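Local coordinates for beta-lactamase-like protein (Koribacter versatilis, PDB 6B9V) that probably acts as a metal-dependent diphosphatase of the PhnP family, cleaving reactive FAD photoproducts with a metallo-beta-lactamase-like fold that binds manganese and zinc, at residues A[103-117]-A[135-148]. Sequence-based numbering, arbitrary orientation.
Sequences RVPLYANEKTERVLK and QVEMHRVHHEAIEL
Six main-chain hydrogen bonds join strand 104-108 to strand 136-140, running from V104 N to Q135 O (2.7 Å) through to V141 N on A108 O. The two strands are parallel, and 136-140 forms the outermost strand of its mixed sheet within the chain; helix 110-117 returns over one face, a beta-alpha-beta crossover.

V104, L106, A108, V136, M138 and R140 share the face on the helix side. The valines and L106 are buried and apolar, whereas M138 has an unbranched, flexible thioether that can fold under the helix. Bent at chi2 (-76°) and again at chi3, it lays its SD 4.1 Å from L106 CB and carries CE to A108 CB and to E113 CB and CG, while L116 CD1 meets the sulfur.

Aromatic contacts occupy the other face. The broad Y107 ring takes H139 on one face in an offset stack (centroids 4.8 Å apart, planes at 19°) and, on the opposite face, I146 CG2 in a CH-pi contact 4.0 Å from the centroid. V141 CG2 lies at the edge, and L148 CD2 reaches CE1. Y107 thus packs its sheet against strand 146-148, at the edge of the second, as in the metallo-beta-lactamase sandwich. H139 NE2 donates to E137 OE2 (3.0 Å), in the ring plane but above the carboxylate plane, fixing the imidazole's rotation; a water links that oxygen to R103 O.

Charge pairing closes the helix side. R140's long, bendable chain reaches the helix, where NE (2.8 Å) and NH2 grip E113 OE1 side-on; OE1 lies near the guanidinium plane, both nitrogens approach from one face of the carboxylate, and the planes are 49° apart. E110's aliphatic part covers one guanidinium face. K117 NZ bonds E113 OE2. One carboxylate serving two cations probably favours its ionised form and ties helix to edge strand.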
loop_
_atom_site.group_PDB
_atom_site.type_symbol
_atom_site.label_atom_id
_atom_site.label_comp_id
_atom_site.label_asym_id
_atom_site.label_seq_id
_atom_site.Cartn_x
_atom_site.Cartn_y
_atom_site.Cartn_z
ATOM N N ARG A 103 -6.055 -22.943 -2.899
ATOM C CA ARG A 103 -5.931 -21.526 -3.201
ATOM C C ARG A 103 -6.818 -20.720 -2.256
ATOM O O ARG A 103 -7.812 -21.236 -1.740
ATOM C CB ARG A 103 -6.319 -21.236 -4.652
ATOM C CG ARG A 103 -5.468 -21.951 -5.699
ATOM C CD ARG A 103 -6.012 -21.678 -7.089
ATOM N NE ARG A 103 -5.152 -22.205 -8.143
ATOM C CZ ARG A 103 -5.479 -22.212 -9.431
ATOM N NH1 ARG A 103 -6.650 -21.725 -9.824
ATOM N NH2 ARG A 103 -4.638 -22.710 -10.328
ATOM N N VAL A 104 -6.446 -19.462 -2.032
ATOM C CA VAL A 104 -7.302 -18.507 -1.322
ATOM C C VAL A 104 -8.471 -18.104 -2.228
ATOM O O VAL A 104 -8.258 -17.594 -3.336
ATOM C CB VAL A 104 -6.514 -17.240 -0.891
ATOM C CG1 VAL A 104 -7.438 -16.192 -0.242
ATOM C CG2 VAL A 104 -5.365 -17.599 0.048
ATOM N N PRO A 105 -9.710 -18.341 -1.775
ATOM C CA PRO A 105 -10.844 -17.951 -2.613
ATOM C C PRO A 105 -11.192 -16.456 -2.489
ATOM O O PRO A 105 -11.270 -15.921 -1.386
ATOM C CB PRO A 105 -11.980 -18.832 -2.089
ATOM C CG PRO A 105 -11.646 -19.041 -0.644
ATOM C CD PRO A 105 -10.136 -18.994 -0.524
ATOM N N LEU A 106 -11.370 -15.802 -3.632
ATOM C CA LEU A 106 -11.822 -14.417 -3.701
ATOM C C LEU A 106 -13.253 -14.378 -4.204
ATOM O O LEU A 106 -13.591 -15.066 -5.150
ATOM C CB LEU A 106 -10.948 -13.587 -4.633
ATOM C CG LEU A 106 -9.432 -13.725 -4.606
ATOM C CD1 LEU A 106 -8.855 -12.723 -5.593
ATOM C CD2 LEU A 106 -8.870 -13.506 -3.214
ATOM N N TYR A 107 -14.090 -13.561 -3.593
ATOM C CA TYR A 107 -15.481 -13.483 -4.010
ATOM C C TYR A 107 -15.771 -12.078 -4.506
ATOM O O TYR A 107 -15.533 -11.115 -3.786
ATOM C CB TYR A 107 -16.405 -13.867 -2.849
ATOM C CG TYR A 107 -16.308 -15.333 -2.496
ATOM C CD1 TYR A 107 -15.301 -15.805 -1.658
ATOM C CD2 TYR A 107 -17.211 -16.251 -3.019
ATOM C CE1 TYR A 107 -15.203 -17.164 -1.348
ATOM C CE2 TYR A 107 -17.121 -17.604 -2.715
ATOM C CZ TYR A 107 -16.113 -18.052 -1.877
ATOM O OH TYR A 107 -16.012 -19.397 -1.573
ATOM N N ALA A 108 -16.275 -11.957 -5.728
ATOM C CA ALA A 108 -16.561 -10.625 -6.259
ATOM C C ALA A 108 -17.659 -10.668 -7.298
ATOM O O ALA A 108 -17.873 -11.703 -7.940
ATOM C CB ALA A 108 -15.286 -10.001 -6.857
ATOM N N ASN A 109 -18.372 -9.556 -7.470
ATOM C CA ASN A 109 -19.332 -9.487 -8.565
ATOM C C ASN A 109 -18.580 -9.332 -9.883
ATOM O O ASN A 109 -17.354 -9.178 -9.885
ATOM C CB ASN A 109 -20.364 -8.358 -8.357
ATOM C CG ASN A 109 -19.749 -6.967 -8.317
ATOM O OD1 ASN A 109 -18.617 -6.746 -8.744
ATOM N ND2 ASN A 109 -20.516 -6.009 -7.805
ATOM N N GLU A 110 -19.302 -9.374 -10.997
ATOM C CA GLU A 110 -18.652 -9.389 -12.306
ATOM C C GLU A 110 -17.811 -8.126 -12.581
ATOM O O GLU A 110 -16.718 -8.223 -13.148
ATOM C CB GLU A 110 -19.697 -9.578 -13.408
ATOM C CG GLU A 110 -19.122 -9.829 -14.796
ATOM C CD GLU A 110 -18.567 -8.566 -15.450
ATOM O OE1 GLU A 110 -19.163 -7.480 -15.256
ATOM O OE2 GLU A 110 -17.522 -8.661 -16.134
ATOM N N LYS A 111 -18.307 -6.948 -12.218
ATOM C CA LYS A 111 -17.538 -5.736 -12.524
ATOM C C LYS A 111 -16.229 -5.698 -11.713
ATOM O O LYS A 111 -15.150 -5.303 -12.215
ATOM C CB LYS A 111 -18.368 -4.477 -12.262
ATOM C CG LYS A 111 -17.825 -3.245 -13.003
ATOM C CD LYS A 111 -18.511 -1.953 -12.567
ATOM C CE LYS A 111 -18.006 -0.752 -13.360
ATOM N NZ LYS A 111 -16.539 -0.539 -13.211
ATOM N N THR A 112 -16.316 -6.153 -10.467
ATOM C CA THR A 112 -15.145 -6.160 -9.598
ATOM C C THR A 112 -14.131 -7.219 -10.073
ATOM O O THR A 112 -12.918 -6.967 -10.109
ATOM C CB THR A 112 -15.561 -6.396 -8.146
ATOM O OG1 THR A 112 -16.468 -5.350 -7.742
ATOM C CG2 THR A 112 -14.352 -6.407 -7.229
ATOM N N GLU A 113 -14.638 -8.392 -10.444
ATOM C CA GLU A 113 -13.812 -9.434 -11.032
ATOM C C GLU A 113 -13.070 -8.903 -12.259
ATOM O O GLU A 113 -11.873 -9.123 -12.393
ATOM C CB GLU A 113 -14.671 -10.642 -11.414
ATOM C CG GLU A 113 -13.914 -11.702 -12.185
ATOM C CD GLU A 113 -14.830 -12.774 -12.738
ATOM O OE1 GLU A 113 -15.893 -13.019 -12.132
ATOM O OE2 GLU A 113 -14.496 -13.354 -13.789
ATOM N N ARG A 114 -13.794 -8.202 -13.141
ATOM C CA ARG A 114 -13.216 -7.629 -14.368
ATOM C C ARG A 114 -12.020 -6.711 -14.049
ATOM O O ARG A 114 -10.928 -6.807 -14.675
ATOM C CB ARG A 114 -14.292 -6.849 -15.143
ATOM C CG ARG A 114 -14.051 -6.682 -16.639
ATOM C CD ARG A 114 -14.969 -5.595 -17.240
ATOM N NE ARG A 114 -16.358 -5.707 -16.784
ATOM C CZ ARG A 114 -17.292 -4.778 -16.965
ATOM N NH1 ARG A 114 -17.007 -3.651 -17.602
ATOM N NH2 ARG A 114 -18.526 -4.978 -16.509
ATOM N N VAL A 115 -12.226 -5.826 -13.074
ATOM C CA VAL A 115 -11.144 -4.925 -12.672
ATOM C C VAL A 115 -9.959 -5.677 -12.043
ATOM O O VAL A 115 -8.797 -5.403 -12.370
ATOM C CB VAL A 115 -11.655 -3.845 -11.682
ATOM C CG1 VAL A 115 -10.499 -2.990 -11.178
ATOM C CG2 VAL A 115 -12.737 -2.985 -12.345
ATOM N N LEU A 116 -10.239 -6.614 -11.143
ATOM C CA LEU A 116 -9.171 -7.401 -10.511
ATOM C C LEU A 116 -8.319 -8.183 -11.518
ATOM O O LEU A 116 -7.079 -8.176 -11.439
ATOM C CB LEU A 116 -9.744 -8.385 -9.482
ATOM C CG LEU A 116 -10.275 -7.809 -8.164
ATOM C CD1 LEU A 116 -10.982 -8.900 -7.369
ATOM C CD2 LEU A 116 -9.150 -7.193 -7.328
ATOM N N LYS A 117 -8.971 -8.867 -12.454
ATOM C CA LYS A 117 -8.233 -9.658 -13.433
ATOM C C LYS A 117 -7.430 -8.755 -14.359
ATOM O O LYS A 117 -6.347 -9.137 -14.821
ATOM C CB LYS A 117 -9.176 -10.545 -14.247
ATOM C CG LYS A 117 -9.783 -11.669 -13.423
ATOM C CD LYS A 117 -10.602 -12.604 -14.297
ATOM C CE LYS A 117 -10.956 -13.878 -13.547
ATOM N NZ LYS A 117 -11.805 -14.782 -14.369
ATOM N N GLN A 135 -2.465 -19.978 -6.178
ATOM C CA GLN A 135 -2.423 -19.066 -5.044
ATOM C C GLN A 135 -3.834 -18.598 -4.703
ATOM O O GLN A 135 -4.309 -18.802 -3.586
ATOM C CB GLN A 135 -1.524 -17.859 -5.330
ATOM C CG GLN A 135 -0.363 -18.131 -6.265
ATOM C CD GLN A 135 -0.781 -18.140 -7.725
ATOM O OE1 GLN A 135 -1.783 -17.530 -8.103
ATOM N NE2 GLN A 135 -0.017 -18.847 -8.552
ATOM N N VAL A 136 -4.501 -17.972 -5.672
ATOM C CA VAL A 136 -5.849 -17.449 -5.448
ATOM C C VAL A 136 -6.809 -17.889 -6.554
ATOM O O VAL A 136 -6.391 -18.129 -7.688
ATOM C CB VAL A 136 -5.852 -15.903 -5.354
ATOM C CG1 VAL A 136 -4.868 -15.442 -4.296
ATOM C CG2 VAL A 136 -5.521 -15.281 -6.702
ATOM N N GLU A 137 -8.092 -18.010 -6.222
ATOM C CA GLU A 137 -9.093 -18.410 -7.211
ATOM C C GLU A 137 -10.330 -17.529 -7.118
ATOM O O GLU A 137 -10.790 -17.234 -6.020
ATOM C CB GLU A 137 -9.485 -19.880 -7.026
ATOM C CG GLU A 137 -10.016 -20.201 -5.636
ATOM C CD GLU A 137 -10.444 -21.644 -5.486
ATOM O OE1 GLU A 137 -10.126 -22.457 -6.381
ATOM O OE2 GLU A 137 -11.103 -21.963 -4.472
ATOM N N MET A 138 -10.870 -17.124 -8.267
ATOM C CA MET A 138 -12.045 -16.247 -8.310
ATOM C C MET A 138 -13.387 -16.984 -8.268
ATOM O O MET A 138 -13.604 -17.969 -8.973
ATOM C CB MET A 138 -12.014 -15.379 -9.573
ATOM C CG MET A 138 -11.076 -14.190 -9.530
ATOM S SD MET A 138 -11.712 -12.823 -8.538
ATOM C CE MET A 138 -13.480 -12.991 -8.775
ATOM N N HIS A 139 -14.302 -16.455 -7.464
ATOM C CA HIS A 139 -15.673 -16.931 -7.368
ATOM C C HIS A 139 -16.645 -15.760 -7.585
ATOM O O HIS A 139 -16.499 -14.675 -6.983
ATOM C CB HIS A 139 -15.934 -17.583 -6.003
ATOM C CG HIS A 139 -15.064 -18.768 -5.709
ATOM N ND1 HIS A 139 -15.501 -20.067 -5.855
ATOM C CD2 HIS A 139 -13.789 -18.850 -5.259
ATOM C CE1 HIS A 139 -14.530 -20.898 -5.515
ATOM N NE2 HIS A 139 -13.479 -20.185 -5.153
ATOM N N ARG A 140 -17.640 -15.985 -8.436
ATOM C CA ARG A 140 -18.588 -14.934 -8.800
ATOM C C ARG A 140 -19.701 -14.738 -7.769
ATOM O O ARG A 140 -20.367 -15.686 -7.363
ATOM C CB ARG A 140 -19.208 -15.234 -10.166
ATOM C CG ARG A 140 -20.303 -14.257 -10.596
ATOM C CD ARG A 140 -19.723 -12.926 -11.055
ATOM N NE ARG A 140 -18.709 -13.105 -12.090
ATOM C CZ ARG A 140 -18.964 -13.135 -13.394
ATOM N NH1 ARG A 140 -20.207 -12.998 -13.834
ATOM N NH2 ARG A 140 -17.977 -13.303 -14.259
ATOM N N VAL A 141 -19.901 -13.490 -7.364
ATOM C CA VAL A 141 -20.988 -13.126 -6.469
ATOM C C VAL A 141 -22.141 -12.492 -7.250
ATOM O O VAL A 141 -21.949 -11.512 -7.967
ATOM C CB VAL A 141 -20.535 -12.122 -5.389
ATOM C CG1 VAL A 141 -21.685 -11.798 -4.443
ATOM C CG2 VAL A 141 -19.334 -12.656 -4.608
ATOM N N HIS A 142 -23.338 -13.053 -7.112
ATOM C CA HIS A 142 -24.530 -12.343 -7.533
ATOM C C HIS A 142 -25.362 -12.069 -6.293
ATOM O O HIS A 142 -24.814 -11.870 -5.212
ATOM C CB HIS A 142 -25.324 -13.128 -8.576
ATOM C CG HIS A 142 -26.103 -12.256 -9.512
ATOM N ND1 HIS A 142 -27.484 -12.215 -9.524
ATOM C CD2 HIS A 142 -25.698 -11.374 -10.457
ATOM C CE1 HIS A 142 -27.890 -11.358 -10.440
ATOM N NE2 HIS A 142 -26.825 -10.832 -11.023
ATOM N N HIS A 143 -26.678 -12.071 -6.429
ATOM C CA HIS A 143 -27.523 -11.672 -5.313
ATOM C C HIS A 143 -27.746 -12.798 -4.302
ATOM O O HIS A 143 -28.158 -12.550 -3.170
ATOM C CB HIS A 143 -28.857 -11.140 -5.837
ATOM C CG HIS A 143 -28.777 -9.736 -6.358
ATOM N ND1 HIS A 143 -27.742 -9.295 -7.154
ATOM C CD2 HIS A 143 -29.598 -8.672 -6.189
ATOM C CE1 HIS A 143 -27.931 -8.024 -7.459
ATOM N NE2 HIS A 143 -29.052 -7.622 -6.886
ATOM N N GLU A 144 -27.455 -14.030 -4.698
ATOM C CA GLU A 144 -27.584 -15.161 -3.783
ATOM C C GLU A 144 -26.536 -15.092 -2.671
ATOM O O GLU A 144 -25.471 -14.504 -2.852
ATOM C CB GLU A 144 -27.461 -16.481 -4.548
ATOM C CG GLU A 144 -28.373 -16.586 -5.762
ATOM C CD GLU A 144 -29.641 -17.352 -5.456
ATOM O OE1 GLU A 144 -29.887 -17.628 -4.262
ATOM O OE2 GLU A 144 -30.392 -17.676 -6.402
ATOM N N ALA A 145 -26.837 -15.697 -1.525
ATOM C CA ALA A 145 -25.915 -15.689 -0.384
ATOM C C ALA A 145 -24.626 -16.472 -0.648
ATOM O O ALA A 145 -24.617 -17.485 -1.346
ATOM C CB ALA A 145 -26.611 -16.240 0.861
ATOM N N ILE A 146 -23.538 -15.974 -0.078
ATOM C CA ILE A 146 -22.231 -16.602 -0.140
ATOM C C ILE A 146 -22.066 -17.534 1.044
ATOM O O ILE A 146 -22.029 -17.078 2.186
ATOM C CB ILE A 146 -21.091 -15.558 -0.109
ATOM C CG1 ILE A 146 -21.341 -14.438 -1.120
ATOM C CG2 ILE A 146 -19.747 -16.227 -0.343
ATOM C CD1 ILE A 146 -21.572 -14.935 -2.535
ATOM N N GLU A 147 -21.957 -18.831 0.772
ATOM C CA GLU A 147 -21.773 -19.821 1.823
ATOM C C GLU A 147 -20.303 -19.939 2.206
ATOM O O GLU A 147 -19.498 -20.471 1.445
ATOM C CB GLU A 147 -22.318 -21.175 1.363
ATOM C CG GLU A 147 -23.740 -21.113 0.827
ATOM C CD GLU A 147 -24.785 -21.055 1.928
ATOM O OE1 GLU A 147 -24.413 -21.227 3.110
ATOM O OE2 GLU A 147 -25.980 -20.847 1.613
ATOM N N LEU A 148 -19.949 -19.413 3.376
ATOM C CA LEU A 148 -18.570 -19.433 3.834
ATOM C C LEU A 148 -18.424 -20.160 5.162
ATOM O O LEU A 148 -18.763 -19.624 6.224
ATOM C CB LEU A 148 -18.030 -18.008 3.964
ATOM C CG LEU A 148 -17.910 -17.202 2.670
ATOM C CD1 LEU A 148 -17.332 -15.797 2.937
ATOM C CD2 LEU A 148 -17.065 -17.951 1.654
HETATM O O HOH W 1 -9.918 -23.042 -1.962
HETATM O O HOH W 2 -22.228 -10.243 -10.474
#